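PH1570-like domain-containing protein (Pyrococcus horikoshii, PDB 2HQ4) is of unknown function, a hypothetical archaeal protein that defines its own sequence family and folds as an antiparallel sheet with helices packed on it. Local coordinates at residues Glu14-Phe19 and Phe23-Phe28; Glu49-Glu54 and Val60-Cys65; Val32-Tyr35 and Ala39-Val42; Phe143-Asn146 and Ile150-Lys153. One frame throughout, in Å; residues are numbered along the deposited sequence.

Interaction 1: Glu14-Phe19 and Phe23-Phe28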
loop_
_atom_site.group_PDB
_atom_site.type_symbol
_atom_site.label_atom_id
_atom_site.label_comp_id
_atom_site.label_asym_id
_atom_site.label_seq_id
_atom_site.Cartn_x
_atom_site.Cartn_y
_atom_site.Cartn_z
ATOM N N GLU A 14 5.229 -16.692 10.506
ATOM C CA GLU A 14 6.506 -17.334 10.291
ATOM C C GLU A 14 7.435 -16.464 9.459
ATOM O O GLU A 14 8.617 -16.290 9.785
ATOM C CB GLU A 14 6.312 -18.703 9.575
ATOM C CG GLU A 14 7.623 -19.504 9.533
ATOM C CD GLU A 14 7.589 -20.712 8.593
ATOM O OE1 GLU A 14 6.497 -21.089 8.097
ATOM O OE2 GLU A 14 8.692 -21.265 8.323
ATOM N N LYS A 15 6.896 -15.899 8.378
ATOM C CA LYS A 15 7.739 -15.141 7.461
ATOM C C LYS A 15 7.168 -13.732 7.212
ATOM O O LYS A 15 7.451 -13.138 6.175
ATOM C CB LYS A 15 7.827 -15.916 6.145
ATOM C CG LYS A 15 8.653 -17.238 6.314
ATOM C CD LYS A 15 8.817 -17.937 4.972
ATOM C CE LYS A 15 9.760 -19.163 5.154
ATOM N NZ LYS A 15 9.931 -19.814 3.803
ATOM N N LEU A 16 6.332 -13.251 8.137
ATOM C CA LEU A 16 5.793 -11.886 8.091
ATOM C C LEU A 16 6.369 -11.018 9.208
ATOM O O LEU A 16 6.271 -11.384 10.393
ATOM C CB LEU A 16 4.277 -11.917 8.190
ATOM C CG LEU A 16 3.534 -10.577 8.317
ATOM C CD1 LEU A 16 3.666 -9.735 7.001
ATOM C CD2 LEU A 16 2.086 -10.849 8.653
ATOM N N GLU A 17 6.959 -9.883 8.828
ATOM C CA GLU A 17 7.373 -8.833 9.761
ATOM C C GLU A 17 6.641 -7.565 9.393
ATOM O O GLU A 17 6.581 -7.190 8.230
ATOM C CB GLU A 17 8.866 -8.515 9.661
ATOM C CG GLU A 17 9.810 -9.666 9.719
ATOM C CD GLU A 17 11.223 -9.211 9.375
ATOM O OE1 GLU A 17 11.603 -9.150 8.156
ATOM O OE2 GLU A 17 11.915 -8.857 10.341
ATOM N N VAL A 18 6.149 -6.872 10.409
ATOM C CA VAL A 18 5.421 -5.639 10.235
ATOM C C VAL A 18 6.295 -4.508 10.831
ATOM O O VAL A 18 6.937 -4.690 11.861
ATOM C CB VAL A 18 4.085 -5.749 10.948
ATOM C CG1 VAL A 18 3.351 -4.445 10.893
ATOM C CG2 VAL A 18 3.210 -6.847 10.272
ATOM N N PHE A 19 6.315 -3.356 10.168
ATOM C CA PHE A 19 7.226 -2.253 10.512
ATOM C C PHE A 19 6.392 -1.007 10.710
ATOM O O PHE A 19 5.162 -1.050 10.514
ATOM C CB PHE A 19 8.260 -2.096 9.383
ATOM C CG PHE A 19 9.139 -3.277 9.229
ATOM C CD1 PHE A 19 8.818 -4.305 8.354
ATOM C CD2 PHE A 19 10.290 -3.394 10.002
ATOM C CE1 PHE A 19 9.636 -5.380 8.221
ATOM C CE2 PHE A 19 11.106 -4.491 9.897
ATOM C CZ PHE A 19 10.785 -5.497 8.991
ATOM N N PHE A 23 5.222 -3.603 5.610
ATOM C CA PHE A 23 5.410 -4.990 6.029
ATOM C C PHE A 23 6.194 -5.766 4.963
ATOM O O PHE A 23 6.177 -5.397 3.785
ATOM C CB PHE A 23 4.064 -5.665 6.435
ATOM C CG PHE A 23 3.131 -5.998 5.263
ATOM C CD1 PHE A 23 2.045 -5.188 4.972
ATOM C CD2 PHE A 23 3.325 -7.180 4.513
ATOM C CE1 PHE A 23 1.154 -5.518 3.886
ATOM C CE2 PHE A 23 2.503 -7.498 3.449
ATOM C CZ PHE A 23 1.405 -6.677 3.139
ATOM N N LYS A 24 6.894 -6.810 5.412
ATOM C CA LYS A 24 7.677 -7.679 4.558
ATOM C C LYS A 24 7.231 -9.126 4.786
ATOM O O LYS A 24 7.401 -9.660 5.886
ATOM C CB LYS A 24 9.159 -7.579 4.910
ATOM C CG LYS A 24 10.065 -8.457 4.033
ATOM C CD LYS A 24 11.549 -8.344 4.457
ATOM C CE LYS A 24 12.423 -9.136 3.464
ATOM N NZ LYS A 24 13.854 -9.140 3.854
ATOM N N ASP A 25 6.718 -9.754 3.739
ATOM C CA ASP A 25 6.276 -11.138 3.852
ATOM C C ASP A 25 7.091 -12.013 2.908
ATOM O O ASP A 25 6.936 -11.916 1.674
ATOM C CB ASP A 25 4.801 -11.238 3.522
ATOM C CG ASP A 25 4.237 -12.581 3.898
ATOM O OD1 ASP A 25 4.735 -13.589 3.342
ATOM O OD2 ASP A 25 3.295 -12.626 4.710
ATOM N N GLU A 26 7.941 -12.854 3.482
ATOM C CA GLU A 26 8.841 -13.702 2.660
ATOM C C GLU A 26 8.189 -15.031 2.219
ATOM O O GLU A 26 8.723 -15.722 1.355
ATOM C CB GLU A 26 10.152 -13.961 3.393
ATOM C CG GLU A 26 10.900 -12.688 3.738
ATOM C CD GLU A 26 12.319 -12.963 4.204
ATOM O OE1 GLU A 26 12.475 -13.543 5.279
ATOM O OE2 GLU A 26 13.292 -12.594 3.507
ATOM N N LYS A 27 7.022 -15.357 2.759
ATOM C CA LYS A 27 6.266 -16.501 2.247
ATOM C C LYS A 27 5.628 -16.147 0.893
ATOM O O LYS A 27 5.735 -16.882 -0.097
ATOM C CB LYS A 27 5.148 -16.868 3.234
ATOM C CG LYS A 27 4.239 -17.992 2.731
ATOM C CD LYS A 27 3.270 -18.477 3.796
ATOM C CE LYS A 27 2.533 -19.721 3.259
ATOM N NZ LYS A 27 1.499 -20.252 4.216
ATOM N N PHE A 28 4.933 -15.018 0.878
ATOM C CA PHE A 28 4.238 -14.566 -0.322
ATOM C C PHE A 28 5.063 -13.615 -1.178
ATOM O O PHE A 28 4.626 -13.266 -2.253
ATOM C CB PHE A 28 2.861 -13.989 0.037
ATOM C CG PHE A 28 1.942 -14.990 0.677
ATOM C CD1 PHE A 28 1.409 -16.064 -0.082
ATOM C CD2 PHE A 28 1.608 -14.897 2.031
ATOM C CE1 PHE A 28 0.574 -17.049 0.524
ATOM C CE2 PHE A 28 0.758 -15.832 2.623
ATOM C CZ PHE A 28 0.238 -16.915 1.860
HETATM O O HOH W 1 9.774 -10.999 6.712
#

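Interaction 2: Glu49-Glu54 and Val60-Cys65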
loop_
_atom_site.group_PDB
_atom_site.type_symbol
_atom_site.label_atom_id
_atom_site.label_comp_id
_atom_site.label_asym_id
_atom_site.label_seq_id
_atom_site.Cartn_x
_atom_site.Cartn_y
_atom_site.Cartn_z
ATOM N N GLU A 49 -6.050 -10.407 3.901
ATOM C CA GLU A 49 -6.308 -11.085 2.645
ATOM C C GLU A 49 -5.240 -12.153 2.349
ATOM O O GLU A 49 -5.590 -13.229 1.866
ATOM C CB GLU A 49 -6.435 -10.077 1.494
ATOM C CG GLU A 49 -6.582 -10.743 0.127
ATOM C CD GLU A 49 -6.884 -9.767 -0.987
ATOM O OE1 GLU A 49 -7.333 -8.631 -0.697
ATOM O OE2 GLU A 49 -6.697 -10.146 -2.173
ATOM N N LEU A 50 -3.972 -11.873 2.665
ATOM C CA LEU A 50 -2.885 -12.818 2.443
ATOM C C LEU A 50 -3.030 -14.134 3.259
ATOM O O LEU A 50 -2.704 -15.220 2.755
ATOM C CB LEU A 50 -1.522 -12.187 2.720
ATOM C CG LEU A 50 -0.876 -11.249 1.684
ATOM C CD1 LEU A 50 0.482 -10.749 2.220
ATOM C CD2 LEU A 50 -0.669 -12.005 0.306
ATOM N N TYR A 51 -3.536 -14.012 4.491
ATOM C CA TYR A 51 -3.572 -15.120 5.454
ATOM C C TYR A 51 -4.963 -15.719 5.646
ATOM O O TYR A 51 -5.103 -16.794 6.244
ATOM C CB TYR A 51 -2.901 -14.701 6.800
ATOM C CG TYR A 51 -1.409 -14.716 6.628
ATOM C CD1 TYR A 51 -0.698 -15.921 6.737
ATOM C CD2 TYR A 51 -0.718 -13.577 6.182
ATOM C CE1 TYR A 51 0.687 -15.974 6.509
ATOM C CE2 TYR A 51 0.684 -13.609 5.936
ATOM C CZ TYR A 51 1.370 -14.815 6.114
ATOM O OH TYR A 51 2.721 -14.876 5.891
ATOM N N LEU A 52 -5.972 -15.061 5.082
ATOM C CA LEU A 52 -7.343 -15.566 5.052
ATOM C C LEU A 52 -7.433 -17.025 4.602
ATOM O O LEU A 52 -8.133 -17.813 5.258
ATOM C CB LEU A 52 -8.238 -14.669 4.188
ATOM C CG LEU A 52 -9.700 -14.995 3.976
ATOM C CD1 LEU A 52 -10.388 -15.166 5.334
ATOM C CD2 LEU A 52 -10.321 -13.840 3.203
ATOM N N PRO A 53 -6.747 -17.395 3.501
ATOM C CA PRO A 53 -6.790 -18.801 3.087
ATOM C C PRO A 53 -6.295 -19.812 4.130
ATOM O O PRO A 53 -6.841 -20.902 4.194
ATOM C CB PRO A 53 -5.876 -18.829 1.847
ATOM C CG PRO A 53 -5.969 -17.422 1.268
ATOM C CD PRO A 53 -5.956 -16.587 2.545
ATOM N N GLU A 54 -5.267 -19.489 4.917
ATOM C CA GLU A 54 -4.797 -20.394 5.973
ATOM C C GLU A 54 -5.659 -20.343 7.232
ATOM O O GLU A 54 -5.784 -21.355 7.911
ATOM C CB GLU A 54 -3.372 -20.085 6.427
ATOM C CG GLU A 54 -2.288 -20.338 5.464
ATOM C CD GLU A 54 -1.010 -19.572 5.850
ATOM O OE1 GLU A 54 -0.491 -19.767 6.994
ATOM O OE2 GLU A 54 -0.528 -18.787 5.015
ATOM N N VAL A 60 -7.757 -14.120 12.282
ATOM C CA VAL A 60 -6.585 -14.192 11.430
ATOM C C VAL A 60 -5.469 -13.646 12.283
ATOM O O VAL A 60 -5.318 -12.426 12.420
ATOM C CB VAL A 60 -6.765 -13.352 10.169
ATOM C CG1 VAL A 60 -5.507 -13.432 9.300
ATOM C CG2 VAL A 60 -7.978 -13.860 9.404
ATOM N N TYR A 61 -4.716 -14.558 12.896
ATOM C CA TYR A 61 -3.648 -14.209 13.836
ATOM C C TYR A 61 -2.694 -13.041 13.403
ATOM O O TYR A 61 -2.541 -12.081 14.163
ATOM C CB TYR A 61 -2.864 -15.459 14.214
ATOM C CG TYR A 61 -1.717 -15.178 15.113
ATOM C CD1 TYR A 61 -1.859 -15.250 16.500
ATOM C CD2 TYR A 61 -0.487 -14.798 14.578
ATOM C CE1 TYR A 61 -0.791 -14.957 17.306
ATOM C CE2 TYR A 61 0.543 -14.508 15.348
ATOM C CZ TYR A 61 0.408 -14.568 16.709
ATOM O OH TYR A 61 1.519 -14.262 17.460
ATOM N N PRO A 62 -2.041 -13.147 12.209
ATOM C CA PRO A 62 -1.124 -12.076 11.779
ATOM C C PRO A 62 -1.775 -10.723 11.683
ATOM O O PRO A 62 -1.095 -9.752 11.961
ATOM C CB PRO A 62 -0.650 -12.519 10.371
ATOM C CG PRO A 62 -1.682 -13.571 9.903
ATOM C CD PRO A 62 -2.051 -14.265 11.236
ATOM N N PHE A 63 -3.027 -10.682 11.232
ATOM C CA PHE A 63 -3.869 -9.476 11.200
ATOM C C PHE A 63 -4.165 -8.928 12.609
ATOM O O PHE A 63 -4.048 -7.729 12.849
ATOM C CB PHE A 63 -5.138 -9.795 10.401
ATOM C CG PHE A 63 -6.253 -8.804 10.536
ATOM C CD1 PHE A 63 -6.243 -7.592 9.819
ATOM C CD2 PHE A 63 -7.370 -9.124 11.307
ATOM C CE1 PHE A 63 -7.300 -6.709 9.917
ATOM C CE2 PHE A 63 -8.478 -8.242 11.404
ATOM C CZ PHE A 63 -8.451 -7.034 10.709
ATOM N N GLU A 64 -4.491 -9.814 13.543
ATOM C CA GLU A 64 -4.640 -9.400 14.950
ATOM C C GLU A 64 -3.343 -8.892 15.567
ATOM O O GLU A 64 -3.341 -7.864 16.262
ATOM C CB GLU A 64 -5.240 -10.533 15.774
ATOM C CG GLU A 64 -6.640 -10.931 15.290
ATOM C CD GLU A 64 -7.696 -9.837 15.498
ATOM O OE1 GLU A 64 -7.575 -9.091 16.488
ATOM O OE2 GLU A 64 -8.633 -9.712 14.667
ATOM N N CYS A 65 -2.248 -9.602 15.311
ATOM C CA CYS A 65 -0.914 -9.213 15.747
ATOM C C CYS A 65 -0.498 -7.797 15.225
ATOM O O CYS A 65 0.037 -6.958 15.973
ATOM C CB CYS A 65 0.093 -10.302 15.299
ATOM S SG CYS A 65 1.855 -9.939 15.563
#

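Interaction 3: Val32-Tyr35 and Ala39-Val42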
loop_
_atom_site.group_PDB
_atom_site.type_symbol
_atom_site.label_atom_id
_atom_site.label_comp_id
_atom_site.label_asym_id
_atom_site.label_seq_id
_atom_site.Cartn_x
_atom_site.Cartn_y
_atom_site.Cartn_z
ATOM N N VAL A 32 5.800 -3.946 1.070
ATOM C CA VAL A 32 5.171 -2.651 0.818
ATOM C C VAL A 32 5.555 -1.666 1.940
ATOM O O VAL A 32 5.639 -2.062 3.109
ATOM C CB VAL A 32 3.614 -2.771 0.626
ATOM C CG1 VAL A 32 2.909 -3.456 1.844
ATOM C CG2 VAL A 32 2.963 -1.367 0.264
ATOM N N LYS A 33 5.826 -0.421 1.568
ATOM C CA LYS A 33 6.002 0.663 2.543
ATOM C C LYS A 33 5.174 1.840 2.039
ATOM O O LYS A 33 4.898 1.939 0.850
ATOM C CB LYS A 33 7.490 1.054 2.640
ATOM C CG LYS A 33 8.417 0.023 3.339
ATOM C CD LYS A 33 9.927 0.397 3.347
ATOM C CE LYS A 33 10.491 0.723 1.965
ATOM N NZ LYS A 33 12.010 1.041 1.916
ATOM N N PHE A 34 4.746 2.725 2.937
ATOM C CA PHE A 34 3.948 3.882 2.511
ATOM C C PHE A 34 4.544 5.140 3.077
ATOM O O PHE A 34 5.256 5.097 4.103
ATOM C CB PHE A 34 2.467 3.742 2.931
ATOM C CG PHE A 34 2.233 3.913 4.389
ATOM C CD1 PHE A 34 2.219 2.808 5.229
ATOM C CD2 PHE A 34 2.009 5.208 4.939
ATOM C CE1 PHE A 34 1.998 2.938 6.618
ATOM C CE2 PHE A 34 1.833 5.353 6.336
ATOM C CZ PHE A 34 1.802 4.210 7.170
ATOM N N TYR A 35 4.299 6.245 2.367
ATOM C CA TYR A 35 4.833 7.595 2.721
ATOM C C TYR A 35 3.681 8.571 2.576
ATOM O O TYR A 35 2.780 8.334 1.806
ATOM C CB TYR A 35 6.032 7.948 1.799
ATOM C CG TYR A 35 7.115 6.937 2.064
ATOM C CD1 TYR A 35 7.993 7.115 3.132
ATOM C CD2 TYR A 35 7.185 5.754 1.323
ATOM C CE1 TYR A 35 8.934 6.138 3.456
ATOM C CE2 TYR A 35 8.116 4.754 1.662
ATOM C CZ TYR A 35 8.999 4.993 2.689
ATOM O OH TYR A 35 9.927 4.039 3.022
ATOM N N ALA A 39 -1.502 4.981 5.867
ATOM C CA ALA A 39 -2.107 3.886 5.101
ATOM C C ALA A 39 -2.118 2.593 5.902
ATOM O O ALA A 39 -2.241 1.506 5.324
ATOM C CB ALA A 39 -1.372 3.692 3.788
ATOM N N ARG A 40 -2.001 2.670 7.225
ATOM C CA ARG A 40 -1.892 1.415 8.002
ATOM C C ARG A 40 -3.064 0.445 7.848
ATOM O O ARG A 40 -2.865 -0.773 7.831
ATOM C CB ARG A 40 -1.489 1.661 9.460
ATOM C CG ARG A 40 0.058 1.970 9.620
ATOM C CD ARG A 40 0.394 2.656 10.969
ATOM N NE ARG A 40 -0.658 3.621 11.310
ATOM C CZ ARG A 40 -0.983 3.969 12.549
ATOM N NH1 ARG A 40 -0.323 3.440 13.577
ATOM N NH2 ARG A 40 -1.976 4.822 12.756
ATOM N N LYS A 41 -4.282 0.964 7.718
ATOM C CA LYS A 41 -5.437 0.085 7.544
ATOM C C LYS A 41 -5.463 -0.625 6.162
ATOM O O LYS A 41 -5.983 -1.720 6.029
ATOM C CB LYS A 41 -6.753 0.856 7.801
ATOM C CG LYS A 41 -6.998 1.230 9.298
ATOM C CD LYS A 41 -8.418 1.823 9.446
ATOM C CE LYS A 41 -8.648 2.427 10.852
ATOM N NZ LYS A 41 -10.060 2.941 10.924
ATOM N N VAL A 42 -4.953 0.037 5.125
ATOM C CA VAL A 42 -4.752 -0.653 3.834
ATOM C C VAL A 42 -3.771 -1.825 4.023
ATOM O O VAL A 42 -4.016 -2.947 3.560
ATOM C CB VAL A 42 -4.217 0.331 2.731
ATOM C CG1 VAL A 42 -3.965 -0.432 1.406
ATOM C CG2 VAL A 42 -5.221 1.456 2.538
#

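Interaction 4: Phe143-Asn146 and Ile150-Lys153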
loop_
_atom_site.group_PDB
_atom_site.type_symbol
_atom_site.label_atom_id
_atom_site.label_comp_id
_atom_site.label_asym_id
_atom_site.label_seq_id
_atom_site.Cartn_x
_atom_site.Cartn_y
_atom_site.Cartn_z
ATOM N N PHE A 143 2.620 4.475 -2.007
ATOM C CA PHE A 143 3.020 3.106 -1.681
ATOM C C PHE A 143 4.215 2.730 -2.547
ATOM O O PHE A 143 4.264 3.119 -3.730
ATOM C CB PHE A 143 1.890 2.158 -2.029
ATOM C CG PHE A 143 0.626 2.408 -1.263
ATOM C CD1 PHE A 143 0.352 1.664 -0.085
ATOM C CD2 PHE A 143 -0.307 3.354 -1.723
ATOM C CE1 PHE A 143 -0.858 1.890 0.643
ATOM C CE2 PHE A 143 -1.490 3.603 -1.021
ATOM C CZ PHE A 143 -1.766 2.843 0.179
ATOM N N ILE A 144 5.187 2.028 -1.986
ATOM C CA ILE A 144 6.297 1.509 -2.803
ATOM C C ILE A 144 6.294 0.025 -2.500
ATOM O O ILE A 144 5.991 -0.371 -1.352
ATOM C CB ILE A 144 7.680 2.217 -2.583
ATOM C CG1 ILE A 144 8.204 2.075 -1.147
ATOM C CG2 ILE A 144 7.607 3.778 -3.000
ATOM C CD1 ILE A 144 9.699 2.591 -0.991
ATOM N N PHE A 145 6.575 -0.800 -3.501
ATOM C CA PHE A 145 6.453 -2.233 -3.333
ATOM C C PHE A 145 7.474 -2.992 -4.206
ATOM O O PHE A 145 8.078 -2.396 -5.113
ATOM C CB PHE A 145 4.981 -2.674 -3.581
ATOM C CG PHE A 145 4.289 -1.962 -4.757
ATOM C CD1 PHE A 145 4.432 -2.436 -6.067
ATOM C CD2 PHE A 145 3.485 -0.831 -4.523
ATOM C CE1 PHE A 145 3.788 -1.781 -7.144
ATOM C CE2 PHE A 145 2.854 -0.165 -5.541
ATOM C CZ PHE A 145 3.004 -0.639 -6.893
ATOM N N ASN A 146 7.643 -4.301 -3.974
ATOM C CA ASN A 146 8.810 -4.987 -4.545
ATOM C C ASN A 146 8.550 -5.563 -5.945
ATOM O O ASN A 146 9.509 -5.849 -6.650
ATOM C CB ASN A 146 9.294 -6.132 -3.609
ATOM C CG ASN A 146 8.231 -7.172 -3.422
ATOM O OD1 ASN A 146 7.072 -6.820 -3.181
ATOM N ND2 ASN A 146 8.584 -8.470 -3.574
ATOM N N ILE A 150 1.966 -6.404 -6.842
ATOM C CA ILE A 150 1.492 -5.880 -5.515
ATOM C C ILE A 150 0.481 -4.734 -5.731
ATOM O O ILE A 150 -0.362 -4.477 -4.877
ATOM C CB ILE A 150 2.663 -5.412 -4.622
ATOM C CG1 ILE A 150 3.696 -6.522 -4.440
ATOM C CG2 ILE A 150 2.160 -4.834 -3.196
ATOM C CD1 ILE A 150 3.143 -7.832 -4.310
ATOM N N ALA A 151 0.555 -4.047 -6.874
ATOM C CA ALA A 151 -0.370 -2.927 -7.148
ATOM C C ALA A 151 -1.827 -3.303 -6.899
ATOM O O ALA A 151 -2.523 -2.572 -6.236
ATOM C CB ALA A 151 -0.216 -2.357 -8.595
ATOM N N ASN A 152 -2.285 -4.440 -7.435
ATOM C CA ASN A 152 -3.707 -4.832 -7.281
ATOM C C ASN A 152 -4.140 -5.092 -5.850
ATOM O O ASN A 152 -5.299 -4.873 -5.518
ATOM C CB ASN A 152 -4.073 -6.063 -8.153
ATOM C CG ASN A 152 -3.690 -5.844 -9.647
ATOM O OD1 ASN A 152 -4.567 -5.699 -10.518
ATOM N ND2 ASN A 152 -2.393 -5.774 -9.916
ATOM N N LYS A 153 -3.225 -5.605 -5.051
ATOM C CA LYS A 153 -3.462 -5.867 -3.627
ATOM C C LYS A 153 -3.750 -4.555 -2.876
ATOM O O LYS A 153 -4.540 -4.545 -1.915
ATOM C CB LYS A 153 -2.251 -6.539 -3.026
ATOM C CG LYS A 153 -1.952 -7.955 -3.647
ATOM C CD LYS A 153 -0.734 -8.567 -2.931
ATOM C CE LYS A 153 -0.326 -9.969 -3.483
ATOM N NZ LYS A 153 -1.432 -10.758 -4.100
#

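Interaction 1: Glu14-Phe19 and Phe23-Phe28
Lys24 O accepts the N-H of Glu17 at 3.0 Å in a nearly straight bond (174°) and has a water, placed to donate to it, whose oxygen lies 2.8 Å away. The same water is also placed to donate to Glu17 OE1, a possible bridge between the two. In return, Lys24 N reaches Glu17 O at 2.9 Å, which makes the two residues a hydrogen-bonded antiparallel pair. Beyond it, Glu26 N donates to Lys15 O at 2.8 Å. Strands 16-19 and 22-25 thus form a beta hairpin near one end of the sheet, between strands 10-13 and 30-36. Its two faces differ. Leu16, Val18, Phe23 and Asp25 point to the side covered by helices 40-55 and 61-70. There Leu16 CD1 touches Phe23 CD2 at 3.6 Å, and Val18 CG2 lies 4.1 Å from Phe23 CB. On the other face Glu17 and Lys24 run side by side, and the Phe19 ring brings its edge to Lys24 CB, 4.0 Å from CE1. Asp25 swings its carboxylate anti to its own N (chi1 -168°). OD1 then accepts Phe28 N at 2.9 Å, an Asx motif that turns the chain, while OD2 bonds to Tyr51 OH.

Interaction 2: Glu49-Glu54 and Val60-Cys65
Tyr51 and Pro62 meet where two consecutive helices, 40-55 and 61-70, turn back on each other through a short loop, giving a helix-loop-helix pair. The tight part is small and wholly apolar. Pro62 puts CG 3.5 Å from Tyr51 CG, coming in obliquely at the root of the ring. The same proline carbon is equally close to Tyr51 CB, so it sits across the CB-CG bond, at the base of the ring. Next to it Val60, at the N-cap position of the second helix, adds CG1 at 3.8 Å from Tyr51 CB. Tyr51 holds its CG beside the backbone N (chi1 -77°), which carries the ring away from the helix toward strands 10-13 and 16-19, where Glu13 and Leu16 touch it.

Outside this patch the contact soon thins. Pro53, Glu54 and Tyr61 lie in exposed positions, and the helix kinks at Pro53, which has no N-H to give; Glu54 N makes a weak 3.0 Å bond to Tyr51 O. Farther along the second helix, Cys65 is joined by a disulfide to Cys12 of strand 10-13. The Tyr51 ring has one more aromatic neighbour, meeting the ring of Phe28 edge-to-face.

Interaction 3: Val32-Tyr35 and Ala39-Val42
Phe34 meets Ala39 by a CH-pi contact: the methyl carbon CB of Ala39 sits 4.0 Å from the ring centroid and 22° off the ring normal, over the face but displaced toward the CG end of the ring. It accordingly comes within 3.7 Å of Phe34 CG. The phenylalanine takes the position between its backbone N and carbonyl carbon (chi1 72°), and from there the ring presents a flat side to the chain as it comes back.

Backbone-to-ring packing is the second kind. Ala39 N stands 3.4 Å above the plane, displaced toward the rim, its nearest ring atom being Phe34 CE2. The backbone N of the residue at the N-cap position of helix 40-55 therefore lies over the ring.

Aliphatic packing completes the contact. Arg40 CG lies 3.7 Å from both Phe34 CE1 and Phe34 CZ, approaching the outer end of the ring obliquely. Beyond CG the arginine bends at chi3, and the guanidinium plane stands 45° from the ring; its charge is engaged elsewhere, NE forming a salt bridge with Asp38. Only the methylene part of Arg40 is thus spent on the phenylalanine.

Ala39 CB has further neighbours in Arg141 and Phe143 of the adjoining strand, while Leu43, one turn on in the helix, touches both Val32 and Phe34. This is a strand-turn-helix unit of an alpha+beta fold: the chain leaves strand 30-36, reverses, and starts a helix that packs over one face of the antiparallel sheet through the strand's alternate residues.

Interaction 4: Phe143-Asn146 and Ile150-Lys153
Phe145 and Ile150 lie alongside each other with their side chains pointing opposite ways, and their torsions decide which atoms touch. Phe145 has its CG between the backbone N and the carbonyl carbon, with chi1 at 40°, somewhat short of the staggered value. That rotation lays the ring beside the chain of the following helix. Its stalk meets the isoleucine first: Phe145 CB is 3.6 Å from Ile150 CG2. The ring root follows, with Ile150 CB 3.8 Å from Phe145 CG.

Ile150 places CG2 anti to its N and CG1 beside it (chi1 -55°), so the branches part: CG2 turns to the phenylalanine, while CG1 lies 3.6 Å from Asn146 OD1. The outer ring is met by the next residue. Ala151 N stands 4.0 Å above the ring plane, offset toward the rim, and Ala151 CB is 4.0 Å from Phe145 CZ.

The Asn146 side chain lies roughly perpendicular to that of Ile150. Its amide is fixed from outside the contact, OD1 accepting Glu31 N and ND2 bonding to Asn29 O, both near the start of strand 30-36. In the fold, these residues join the last strand in the chain, 141-145, which lies in the middle of the sheet, to helix 150-155, and Ile150 continues the packing onto Val30 of strand 30-36 and Met46 of helix 40-55.

The chemistry is almost entirely van der Waals: shape and burial of the phenylalanine, isoleucine and alanine hold strand and helix together. The polar amide beside them has both ends satisfied by backbone groups, and these two bonds should hold its orientation, with OD1 beside Ile150 CG1.

All four contacts belong to one sheet and the helices packed against it. Interactions 1 and 2 have centres about 12 Å apart and are joined by Asp25 OD2 to Tyr51 OH (2.6 Å), the Lys27 NZ to Glu54 OE2 salt bridge (2.6 Å) and Leu16 against Pro62. Interaction 3 continues the sheet from interaction 1, Phe23 N bonding to Val32 O at 3.0 Å, and shares helix 40-55 with interaction 2. Interactions 3 and 4, about 10 Å between centres, lie on adjacent strands, linked by Lys33 O and Ile144 N at 2.9 Å; each carries its strand into a helix. Interactions 1 and 4 do not touch, their nearest atoms being about 6 Å apart.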